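Local coordinates for Pre-mRNA splicing helicase-like protein (Chaetomium thermophilum, PDB 4RVQ), which is the spliceosomal helicase Brr2, here its noncanonical N-terminal PWI domain, a helical module probably used to bind protein or RNA partners during pre-mRNA splicing, at residues D10-H15 with V82-E87; V14-I19 with L123-G128; D20-Q25 with L98-S103; S44-L49 with D90-L95. All coordinates share one frame; numbering follows the deposited sequence. Where two conformers were deposited one is given.

Interaction 1 (D10-H15 with V82-E87); sequences DKNYVH and VQKLIE. With EDO (1,2-ethanediol), chain I.
N12 and K84 lie side by side with their side chains pointing opposite ways, where the loop D10-H15 crosses the outer side of helix 79-87. The amide of N12 rests on the root of the lysine, OD1 lying 3.3 Å from K84 CB and almost as near its CA. The lysine has its CG anti to the backbone N (chi1 179°) and the rest of the chain extended, and its methylenes pass along the loop backbone, with CE 3.7 Å from K11 O. At the far end two waters bridge NZ to the loop: one accepts from NZ and donates to K11 O at 2.6 Å, the other links NZ to Y13 O by a longer bond. An alanine in place of K84 would probably leave both waters without their shared donor and open a gap beside the K11 and N12 backbone. Elsewhere on the amide, N12 ND2 approaches E87 CG at 3.9 Å, the amide and carboxylate planes 24° apart. In the conformer given, Q83 NE2 donates to the anti lone pair of E87 OE2 at 2.8 Å, nearly in the amide plane. The loop keeps its shape through a type I turn from D10 to Y13 and an Asx turn, N12 N to D10 OD1. N88, just beyond the helix, adds a bond to N12 O, while W23 of helix 23-29 touches both V14 and K84, so the loop and helix 79-87 meet beside that helix.

Interaction 2 (V14-I19 with L123-G128); sequences VHAREI and LDELYG
The imidazole of H15 lies alongside the side chain of E125, which covers one of its faces: OE2 sits 3.7 Å above the ring plane, displaced toward the rim, and the ring and carboxylate planes are 21° apart. At the ring's edge, in plane, is R17 CA. This is the place in the helical PWI-like domain where the loop before helix 23-29 packs on the C-terminal helix 120-127. With CG anti to the backbone N (chi1 -170°), the ring reaches the helix, bringing NE2 to 3.4 Å from E125 CG and CE1 to 3.3 Å from E125 O. ND1 accepts from R17 N, fixing the turn of the imidazole. K91 of helix 89-99 forms a salt bridge with E125 OE2, and the same lysine bonds V14 O, so one ammonium group joins loop and helix. The nearby carboxylate would be expected to stabilise a protonated H15, though the K91 charge would offset this. Next to the polar pair, A16 CB packs against L126 CB at 4.0 Å, and L95 also touches the alanine. The A16 amide supplies the direct bond between the segments, donating to E125 OE2 at 2.9 Å, nearly in line with the C-O bond of that oxygen.

Interaction 3 (D20-Q25 with L98-S103); sequences DAYWLQ and LARAES
A21 and A99 come within 5.0 Å at their CA atoms, where the type I turn D20-W23 leading into helix 23-29 meets the C-terminal end of helix 89-99. A99 CB presses on the turn's backbone, 3.5 Å from A21 N, and the two alanine methyls face each other at 4.2 Å. R100 carries the polar half of the contact. Its CG stands beside the backbone N (chi1 -72°) and touches A21 CB at 3.7 Å; from there the chain runs extended to NE. The guanidinium then takes A21 O side-on with two nitrogens: NE donates at 3.0 Å and NH2 at 3.3 Å, both N-H angles bent to just under 140°. The oxygen lies close to the guanidinium plane, and both nitrogens reach it from the same face of the carbonyl, NE tilted from that plane and NH2 well above it. NH2 also lies over the Y22 ring, 3.5 Å from CE1 and offset toward the rim. Ring and guanidinium planes stand 75° apart, so the cation-pi contact is made by the edge of the guanidinium over the ring face, its CZ 5.0 Å from the centroid. D20 shapes the turn: OD2 accepts from Y22 N in an Asx turn, while OD1 forms a salt bridge with R26. The contact lies at the surface, and its chemistry is mixed: two alanine methyls allow the backbones to come close, while one arginine supplies a two-nitrogen, side-on grip on one carbonyl oxygen and a charge against an aromatic face, an attraction that solvent would probably weaken.

Interaction 4 (S44-L49 with D90-L95); sequences SALKIL and DKVVWL. With EDO (1,2-ethanediol), chain G.
Two helices of the PWI-like domain, 35-50 and 89-99, pack here near the centre of the chain, L46 and L49 on one against V92 and V93 on the other. Their short segments cross at -119°, with 9.4 Å between the axes. In the V93 conformer given, CG2 comes to 3.6 Å from L49 CB; this methyl, anti to its own carbonyl carbon, also comes to 4.0 Å from L46 O. L49 CD1 meets V92 CG1 at 3.9 Å, the two side chains passing each other at a slant. L46 approaches by its CD2 branch, which lies 4.0 Å from V92 O and touches V92 CG1 at slightly longer range. L24 of helix 23-29 packs on L46, and W23 and L24 both pack on V92. At the edge of the groove between the helices, beside L49 O, a molecule of ethanediol, probably from the crystallisation liquor, is bonded by W94 and, in the D90 conformer given, by D90: W94 NE1 donates to its O1 at 3.2 Å, and its O2 donates to D90 OD1 at 2.9 Å. The indole also packs against L119 and against I110 and M114 of helix 104-116. An alanine in place of W94 would probably leave the diol O1 without its N-H donor and open a gap beside those three apolar side chains. The side-chain contacts between the segments are apolar, so the attachment probably rests on the fit of branched side chains and the exclusion of water, while the diol, an additive, occupies the polar margin, where the indole N-H and a carboxylate lie close together.

How the interactions relate
All four contacts belong to the PWI domain. Along the chain the loop after helix 2-5 comes first, giving interaction 1 and then interaction 2, which share V14 and H15; interactions 3 and 4 both use helix 89-99 and lie, in sequence, between the two segments of interaction 2. The centres are about 11 to 18 Å apart, interactions 1 and 3 being the most distant and on opposite sides of the chain's centre. K91 connects interaction 4 to interactions 1 and 2, and L24 connects interactions 3 and 4. Interaction 2 spans most of the sequence, so the loop after helix 2-5 meets the last helix beside helix 89-99, consistent with one compact module.

Interaction 1 (D10-H15 with V82-E87)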
# COMPACT_ATOMS: atom_id res chain seq x y z
N ASP A 10 -14.37 -7.68 5.11
CA ASP A 10 -13.15 -6.92 5.42
C ASP A 10 -12.87 -5.91 4.32
O ASP A 10 -12.31 -6.24 3.28
CB ASP A 10 -11.95 -7.86 5.57
CG ASP A 10 -10.65 -7.14 5.90
OD1 ASP A 10 -10.66 -5.89 6.06
OD2 ASP A 10 -9.64 -7.87 5.96
N LYS A 11 -13.27 -4.66 4.56
CA LYS A 11 -13.09 -3.60 3.56
C LYS A 11 -11.62 -3.34 3.26
O LYS A 11 -11.28 -2.72 2.23
CB LYS A 11 -13.80 -2.32 4.01
CG LYS A 11 -13.17 -1.59 5.22
CD LYS A 11 -13.98 -0.33 5.68
CE LYS A 11 -15.11 -0.71 6.62
NZ LYS A 11 -14.59 -1.18 7.95
N ASN A 12 -10.74 -3.80 4.14
CA ASN A 12 -9.33 -3.54 3.93
C ASN A 12 -8.63 -4.60 3.14
O ASN A 12 -7.45 -4.40 2.80
CB ASN A 12 -8.64 -3.38 5.26
CG ASN A 12 -9.16 -2.20 6.06
OD1 ASN A 12 -9.56 -1.19 5.51
ND2 ASN A 12 -9.12 -2.33 7.35
N TYR A 13 -9.29 -5.70 2.82
CA TYR A 13 -8.58 -6.80 2.17
C TYR A 13 -8.24 -6.44 0.72
O TYR A 13 -9.11 -5.98 -0.01
CB TYR A 13 -9.36 -8.14 2.23
CG TYR A 13 -8.51 -9.23 1.66
CD1 TYR A 13 -7.44 -9.74 2.36
CD2 TYR A 13 -8.71 -9.70 0.36
CE1 TYR A 13 -6.61 -10.70 1.81
CE2 TYR A 13 -7.89 -10.63 -0.19
CZ TYR A 13 -6.84 -11.13 0.51
OH TYR A 13 -6.03 -12.08 -0.06
N VAL A 14 -7.01 -6.70 0.32
CA VAL A 14 -6.57 -6.54 -1.07
C VAL A 14 -5.60 -7.66 -1.35
O VAL A 14 -4.62 -7.85 -0.62
CB VAL A 14 -5.92 -5.15 -1.31
CG1 VAL A 14 -4.81 -4.82 -0.38
CG2 VAL A 14 -5.47 -5.05 -2.76
N HIS A 15 -5.89 -8.44 -2.37
CA HIS A 15 -5.03 -9.55 -2.73
C HIS A 15 -3.76 -9.03 -3.41
O HIS A 15 -3.79 -8.03 -4.12
CB HIS A 15 -5.75 -10.54 -3.66
CG HIS A 15 -4.99 -11.80 -3.86
ND1 HIS A 15 -4.08 -11.98 -4.87
CD2 HIS A 15 -5.04 -12.97 -3.17
CE1 HIS A 15 -3.59 -13.20 -4.79
NE2 HIS A 15 -4.15 -13.82 -3.76
N VAL A 82 -6.92 5.77 4.98
CA VAL A 82 -5.70 5.80 5.77
C VAL A 82 -5.46 4.44 6.46
O VAL A 82 -4.38 3.85 6.36
CB VAL A 82 -5.76 6.91 6.82
CG1 VAL A 82 -4.61 6.78 7.78
CG2 VAL A 82 -5.74 8.27 6.15
N GLN A 83 -6.48 3.92 7.16
CA GLN A 83 -6.32 2.64 7.91
C GLN A 83 -6.11 1.50 6.95
O GLN A 83 -5.34 0.61 7.23
CB GLN A 83 -7.47 2.21 8.88
CG GLN A 83 -7.27 0.74 9.64
CD GLN A 83 -8.35 0.39 10.76
OE1 GLN A 83 -9.26 1.21 10.99
NE2 GLN A 83 -8.30 -0.86 11.43
N LYS A 84 -6.82 1.49 5.82
CA LYS A 84 -6.61 0.42 4.84
C LYS A 84 -5.14 0.35 4.39
O LYS A 84 -4.55 -0.72 4.25
CB LYS A 84 -7.52 0.61 3.63
CG LYS A 84 -7.36 -0.42 2.55
CD LYS A 84 -8.45 -0.34 1.51
CE LYS A 84 -8.35 -1.34 0.43
NZ LYS A 84 -9.31 -0.97 -0.64
N LEU A 85 -4.56 1.52 4.14
CA LEU A 85 -3.18 1.56 3.70
C LEU A 85 -2.22 1.07 4.80
O LEU A 85 -1.31 0.30 4.58
CB LEU A 85 -2.80 2.97 3.23
CG LEU A 85 -3.58 3.45 2.00
CD1 LEU A 85 -3.10 4.85 1.62
CD2 LEU A 85 -3.48 2.49 0.81
N ILE A 86 -2.48 1.53 6.03
CA ILE A 86 -1.63 1.12 7.15
C ILE A 86 -1.74 -0.39 7.42
O ILE A 86 -0.73 -1.07 7.61
CB ILE A 86 -1.97 1.92 8.41
CG1 ILE A 86 -1.63 3.39 8.18
CG2 ILE A 86 -1.21 1.38 9.60
CD1 ILE A 86 -2.02 4.30 9.34
N GLU A 87 -2.95 -0.94 7.41
CA GLU A 87 -3.14 -2.37 7.61
C GLU A 87 -2.38 -3.19 6.57
O GLU A 87 -1.96 -4.30 6.85
CB GLU A 87 -4.62 -2.73 7.55
CG GLU A 87 -5.49 -2.15 8.70
CD GLU A 87 -5.27 -2.81 10.03
OE1 GLU A 87 -4.43 -3.71 10.14
OE2 GLU A 87 -5.98 -2.39 10.99
C1 EDO I . -5.10 -6.88 6.28
O1 EDO I . -5.07 -8.29 6.52
C2 EDO I . -6.46 -6.66 5.68
O2 EDO I . -7.42 -6.66 6.70
O HOH W 1 -11.94 -0.80 0.59
O HOH W 2 -9.25 -3.48 -2.14

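Interaction 2 (V14-I19 with L123-G128)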
# COMPACT_ATOMS: atom_id res chain seq x y z
N VAL A 14 -7.01 -6.70 0.32
CA VAL A 14 -6.57 -6.54 -1.07
C VAL A 14 -5.60 -7.66 -1.35
O VAL A 14 -4.62 -7.85 -0.62
CB VAL A 14 -5.92 -5.15 -1.31
CG1 VAL A 14 -4.81 -4.82 -0.38
CG2 VAL A 14 -5.47 -5.05 -2.76
N HIS A 15 -5.89 -8.44 -2.37
CA HIS A 15 -5.03 -9.55 -2.73
C HIS A 15 -3.76 -9.03 -3.41
O HIS A 15 -3.79 -8.03 -4.12
CB HIS A 15 -5.75 -10.54 -3.66
CG HIS A 15 -4.99 -11.80 -3.86
ND1 HIS A 15 -4.08 -11.98 -4.87
CD2 HIS A 15 -5.04 -12.97 -3.17
CE1 HIS A 15 -3.59 -13.20 -4.79
NE2 HIS A 15 -4.15 -13.82 -3.76
N ALA A 16 -2.64 -9.73 -3.23
CA ALA A 16 -1.38 -9.31 -3.83
C ALA A 16 -1.52 -9.05 -5.34
O ALA A 16 -0.90 -8.13 -5.86
CB ALA A 16 -0.31 -10.34 -3.57
N ARG A 17 -2.27 -9.88 -6.05
CA ARG A 17 -2.37 -9.71 -7.51
C ARG A 17 -3.07 -8.42 -7.91
O ARG A 17 -2.97 -8.01 -9.07
CB ARG A 17 -3.05 -10.91 -8.15
CG ARG A 17 -4.54 -11.00 -7.93
CD ARG A 17 -5.07 -12.36 -8.45
NE ARG A 17 -5.19 -12.35 -9.89
CZ ARG A 17 -5.43 -13.38 -10.69
NH1 ARG A 17 -5.54 -14.65 -10.25
NH2 ARG A 17 -5.52 -13.11 -11.97
N GLU A 18 -3.78 -7.79 -6.98
CA GLU A 18 -4.49 -6.55 -7.27
C GLU A 18 -3.55 -5.36 -7.30
O GLU A 18 -3.89 -4.33 -7.87
CB GLU A 18 -5.60 -6.31 -6.26
CG GLU A 18 -6.63 -7.39 -6.24
CD GLU A 18 -7.79 -7.03 -5.35
OE1 GLU A 18 -8.55 -6.09 -5.72
OE2 GLU A 18 -7.97 -7.64 -4.26
N ILE A 19 -2.40 -5.45 -6.65
CA ILE A 19 -1.54 -4.29 -6.46
C ILE A 19 -0.59 -4.13 -7.63
O ILE A 19 0.56 -4.54 -7.58
CB ILE A 19 -0.85 -4.30 -5.09
CG1 ILE A 19 -1.93 -4.39 -3.97
CG2 ILE A 19 -0.00 -3.03 -4.90
CD1 ILE A 19 -1.43 -4.34 -2.58
N LEU A 123 4.76 -13.07 -1.26
CA LEU A 123 5.21 -13.69 -2.49
C LEU A 123 4.41 -14.94 -2.82
O LEU A 123 4.11 -15.20 -3.98
CB LEU A 123 6.70 -13.99 -2.43
CG LEU A 123 7.56 -12.74 -2.36
CD1 LEU A 123 9.03 -13.13 -2.11
CD2 LEU A 123 7.42 -11.86 -3.63
N ASP A 124 4.06 -15.74 -1.79
CA ASP A 124 3.22 -16.90 -2.02
C ASP A 124 1.87 -16.49 -2.55
O ASP A 124 1.31 -17.13 -3.45
CB ASP A 124 3.01 -17.67 -0.72
CG ASP A 124 4.20 -18.50 -0.31
OD1 ASP A 124 5.13 -18.73 -1.09
OD2 ASP A 124 4.19 -18.99 0.84
N GLU A 125 1.31 -15.41 -2.02
CA GLU A 125 0.04 -14.92 -2.51
C GLU A 125 0.18 -14.48 -3.98
O GLU A 125 -0.67 -14.78 -4.83
CB GLU A 125 -0.38 -13.73 -1.66
CG GLU A 125 -1.75 -13.71 -1.32
CD GLU A 125 -2.25 -12.57 -0.49
OE1 GLU A 125 -2.63 -12.82 0.66
OE2 GLU A 125 -2.45 -11.48 -0.96
N LEU A 126 1.24 -13.74 -4.28
CA LEU A 126 1.40 -13.17 -5.62
C LEU A 126 1.61 -14.25 -6.67
O LEU A 126 0.97 -14.23 -7.71
CB LEU A 126 2.59 -12.22 -5.62
CG LEU A 126 2.87 -11.51 -6.93
CD1 LEU A 126 1.69 -10.64 -7.30
CD2 LEU A 126 4.14 -10.71 -6.83
N TYR A 127 2.51 -15.18 -6.39
CA TYR A 127 2.97 -16.14 -7.36
C TYR A 127 2.33 -17.52 -7.25
O TYR A 127 2.42 -18.34 -8.17
CB TYR A 127 4.50 -16.29 -7.29
CG TYR A 127 5.27 -15.03 -7.65
CD1 TYR A 127 4.93 -14.25 -8.74
CD2 TYR A 127 6.36 -14.63 -6.90
CE1 TYR A 127 5.66 -13.14 -9.10
CE2 TYR A 127 7.09 -13.50 -7.24
CZ TYR A 127 6.72 -12.75 -8.34
OH TYR A 127 7.44 -11.63 -8.69
N GLY A 128 1.67 -17.79 -6.14
CA GLY A 128 1.09 -19.09 -5.84
C GLY A 128 2.08 -20.00 -5.16
O GLY A 128 3.28 -19.77 -5.16

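Interaction 3 (D20-Q25 with L98-S103)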
# COMPACT_ATOMS: atom_id res chain seq x y z
N ASP A 20 -1.12 -3.59 -8.72
CA ASP A 20 -0.35 -3.22 -9.88
C ASP A 20 0.45 -1.96 -9.56
O ASP A 20 0.35 -1.34 -8.48
CB ASP A 20 -1.26 -3.04 -11.09
CG ASP A 20 -2.28 -1.98 -10.85
OD1 ASP A 20 -3.24 -2.28 -10.13
OD2 ASP A 20 -2.11 -0.81 -11.34
N ALA A 21 1.26 -1.51 -10.53
CA ALA A 21 2.12 -0.35 -10.38
C ALA A 21 1.38 0.93 -10.02
O ALA A 21 2.01 1.84 -9.46
CB ALA A 21 2.87 -0.13 -11.69
N TYR A 22 0.08 1.02 -10.35
CA TYR A 22 -0.71 2.22 -10.13
C TYR A 22 -1.84 2.01 -9.11
O TYR A 22 -2.66 2.90 -8.97
CB TYR A 22 -1.29 2.72 -11.46
CG TYR A 22 -0.24 3.10 -12.46
CD1 TYR A 22 0.30 4.36 -12.47
CD2 TYR A 22 0.23 2.19 -13.39
CE1 TYR A 22 1.26 4.73 -13.40
CE2 TYR A 22 1.17 2.52 -14.33
CZ TYR A 22 1.71 3.78 -14.33
OH TYR A 22 2.65 4.18 -15.25
N TRP A 23 -1.88 0.88 -8.41
CA TRP A 23 -2.99 0.63 -7.50
C TRP A 23 -3.12 1.72 -6.45
O TRP A 23 -4.21 2.23 -6.21
CB TRP A 23 -2.76 -0.74 -6.83
CG TRP A 23 -3.87 -1.14 -5.84
CD1 TRP A 23 -5.01 -1.84 -6.13
CD2 TRP A 23 -3.95 -0.80 -4.45
NE1 TRP A 23 -5.77 -1.99 -5.00
CE2 TRP A 23 -5.15 -1.34 -3.95
CE3 TRP A 23 -3.12 -0.11 -3.57
CZ2 TRP A 23 -5.54 -1.23 -2.62
CZ3 TRP A 23 -3.52 0.01 -2.23
CH2 TRP A 23 -4.71 -0.54 -1.79
N LEU A 24 -2.00 2.08 -5.82
CA LEU A 24 -2.05 3.09 -4.76
C LEU A 24 -2.52 4.42 -5.32
O LEU A 24 -3.38 5.11 -4.74
CB LEU A 24 -0.70 3.20 -4.08
CG LEU A 24 -0.61 4.29 -3.01
CD1 LEU A 24 -1.64 4.10 -1.90
CD2 LEU A 24 0.78 4.38 -2.46
N GLN A 25 -1.93 4.84 -6.45
CA GLN A 25 -2.30 6.09 -7.08
C GLN A 25 -3.78 6.11 -7.40
O GLN A 25 -4.44 7.15 -7.26
CB GLN A 25 -1.43 6.31 -8.32
CG GLN A 25 -1.65 7.68 -8.90
CD GLN A 25 -0.68 8.06 -9.99
OE1 GLN A 25 0.40 7.48 -10.10
NE2 GLN A 25 -1.04 9.04 -10.78
N LEU A 98 7.77 -3.80 -6.51
CA LEU A 98 7.97 -4.98 -7.35
C LEU A 98 7.27 -4.83 -8.69
O LEU A 98 7.84 -5.17 -9.75
CB LEU A 98 7.54 -6.26 -6.61
CG LEU A 98 7.78 -7.58 -7.33
CD1 LEU A 98 9.23 -7.78 -7.70
CD2 LEU A 98 7.28 -8.72 -6.46
N ALA A 99 6.04 -4.33 -8.68
CA ALA A 99 5.29 -4.17 -9.94
C ALA A 99 6.00 -3.24 -10.89
O ALA A 99 5.80 -3.32 -12.11
CB ALA A 99 3.89 -3.68 -9.67
N ARG A 100 6.76 -2.30 -10.37
CA ARG A 100 7.48 -1.30 -11.15
C ARG A 100 8.88 -1.77 -11.58
O ARG A 100 9.51 -1.04 -12.37
CB ARG A 100 7.54 0.02 -10.36
CG ARG A 100 6.20 0.67 -10.34
CD ARG A 100 6.05 1.82 -9.33
NE ARG A 100 4.86 2.63 -9.69
CZ ARG A 100 4.88 3.50 -10.67
NH1 ARG A 100 6.02 3.89 -11.21
NH2 ARG A 100 3.77 4.03 -11.11
N ALA A 101 9.33 -2.95 -11.18
CA ALA A 101 10.64 -3.47 -11.50
C ALA A 101 10.54 -4.35 -12.74
O ALA A 101 9.80 -5.33 -12.77
CB ALA A 101 11.20 -4.23 -10.33
N GLU A 102 11.26 -3.95 -13.80
CA GLU A 102 11.22 -4.63 -15.08
C GLU A 102 12.36 -5.62 -15.31
O GLU A 102 12.20 -6.60 -16.02
CB GLU A 102 11.29 -3.57 -16.20
CG GLU A 102 10.28 -2.42 -16.09
CD GLU A 102 8.90 -2.79 -16.64
OE1 GLU A 102 8.72 -3.94 -17.08
OE2 GLU A 102 8.00 -1.93 -16.62
N SER A 103 13.55 -5.32 -14.78
CA SER A 103 14.71 -6.14 -15.06
C SER A 103 14.76 -7.35 -14.13
O SER A 103 14.21 -7.34 -13.00
CB SER A 103 16.03 -5.36 -14.88
OG SER A 103 16.27 -5.01 -13.52

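Interaction 4 (S44-L49 with D90-L95)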
# COMPACT_ATOMS: atom_id res chain seq x y z
N SER A 44 4.52 10.39 -1.48
CA SER A 44 4.60 10.62 -0.04
C SER A 44 4.06 9.45 0.77
O SER A 44 4.66 9.03 1.78
CB SER A 44 3.86 11.88 0.35
OG SER A 44 4.46 13.00 -0.24
N ALA A 45 2.95 8.89 0.34
CA ALA A 45 2.36 7.77 1.06
C ALA A 45 3.30 6.58 1.08
O ALA A 45 3.44 5.90 2.11
CB ALA A 45 1.00 7.40 0.46
N LEU A 46 3.96 6.27 -0.04
CA LEU A 46 4.88 5.15 -0.03
C LEU A 46 6.02 5.40 0.95
O LEU A 46 6.44 4.48 1.67
CB LEU A 46 5.45 4.92 -1.45
CG LEU A 46 4.41 4.36 -2.41
CD1 LEU A 46 4.90 4.51 -3.84
CD2 LEU A 46 4.09 2.89 -2.10
N LYS A 47 6.57 6.62 0.97
CA LYS A 47 7.63 6.92 1.90
C LYS A 47 7.15 6.77 3.34
O LYS A 47 7.83 6.15 4.16
CB LYS A 47 8.16 8.33 1.68
CG LYS A 47 9.40 8.65 2.50
CD LYS A 47 10.51 7.59 2.29
CE LYS A 47 11.76 7.86 3.14
NZ LYS A 47 12.80 6.82 2.94
N ILE A 48 5.99 7.35 3.64
CA ILE A 48 5.45 7.23 4.99
C ILE A 48 5.21 5.77 5.40
O ILE A 48 5.62 5.34 6.47
CB ILE A 48 4.16 8.06 5.11
CG1 ILE A 48 4.46 9.55 4.98
CG2 ILE A 48 3.49 7.78 6.44
CD1 ILE A 48 3.24 10.38 4.68
N LEU A 49 4.57 5.00 4.52
CA LEU A 49 4.21 3.63 4.85
C LEU A 49 5.41 2.75 5.05
O LEU A 49 5.33 1.74 5.75
CB LEU A 49 3.35 3.03 3.74
CG LEU A 49 1.91 3.55 3.66
CD1 LEU A 49 1.27 3.20 2.32
CD2 LEU A 49 1.07 2.98 4.85
N ASP A 90 2.94 -3.37 4.32
CA ASP A 90 3.96 -4.18 3.68
C ASP A 90 3.57 -4.51 2.23
O ASP A 90 4.39 -4.36 1.31
CB ASP A 90 4.18 -5.48 4.44
CG ASP A 90 4.85 -5.28 5.76
OD1 ASP A 90 5.77 -4.44 5.87
OD2 ASP A 90 4.49 -6.01 6.71
N LYS A 91 2.34 -4.93 2.01
CA LYS A 91 1.89 -5.21 0.67
C LYS A 91 1.98 -3.99 -0.22
O LYS A 91 2.45 -4.08 -1.37
CB LYS A 91 0.44 -5.68 0.67
CG LYS A 91 0.20 -7.14 0.85
CD LYS A 91 -1.25 -7.51 0.77
CE LYS A 91 -1.43 -9.00 0.60
NZ LYS A 91 -2.83 -9.44 0.75
N VAL A 92 1.47 -2.86 0.25
CA VAL A 92 1.43 -1.68 -0.59
C VAL A 92 2.84 -1.24 -0.98
O VAL A 92 3.13 -0.97 -2.15
CB VAL A 92 0.67 -0.54 0.09
CG1 VAL A 92 0.72 0.76 -0.73
CG2 VAL A 92 -0.79 -0.93 0.26
N VAL A 93 3.75 -1.15 -0.02
CA VAL A 93 5.08 -0.66 -0.29
C VAL A 93 5.82 -1.63 -1.21
O VAL A 93 6.40 -1.24 -2.23
CB VAL A 93 5.86 -0.46 1.04
CG1 VAL A 93 7.30 -0.23 0.78
CG2 VAL A 93 5.27 0.70 1.86
N TRP A 94 5.88 -2.90 -0.82
CA TRP A 94 6.69 -3.85 -1.54
C TRP A 94 6.12 -4.23 -2.89
O TRP A 94 6.87 -4.39 -3.86
CB TRP A 94 6.97 -5.09 -0.68
CG TRP A 94 7.95 -4.78 0.41
CD1 TRP A 94 7.70 -4.55 1.72
CD2 TRP A 94 9.36 -4.68 0.26
NE1 TRP A 94 8.85 -4.32 2.39
CE2 TRP A 94 9.90 -4.38 1.52
CE3 TRP A 94 10.22 -4.83 -0.82
CZ2 TRP A 94 11.25 -4.23 1.72
CZ3 TRP A 94 11.58 -4.67 -0.62
CH2 TRP A 94 12.09 -4.35 0.63
N LEU A 95 4.83 -4.47 -2.98
CA LEU A 95 4.25 -4.86 -4.24
C LEU A 95 4.20 -3.72 -5.26
O LEU A 95 4.29 -3.98 -6.46
CB LEU A 95 2.88 -5.49 -4.08
CG LEU A 95 2.85 -6.81 -3.32
CD1 LEU A 95 1.44 -7.23 -3.02
CD2 LEU A 95 3.66 -7.87 -4.05
C1 EDO G . 8.44 -1.85 5.64
O1 EDO G . 9.50 -2.55 4.97
C2 EDO G . 7.27 -1.72 4.68
O2 EDO G . 6.04 -1.57 5.41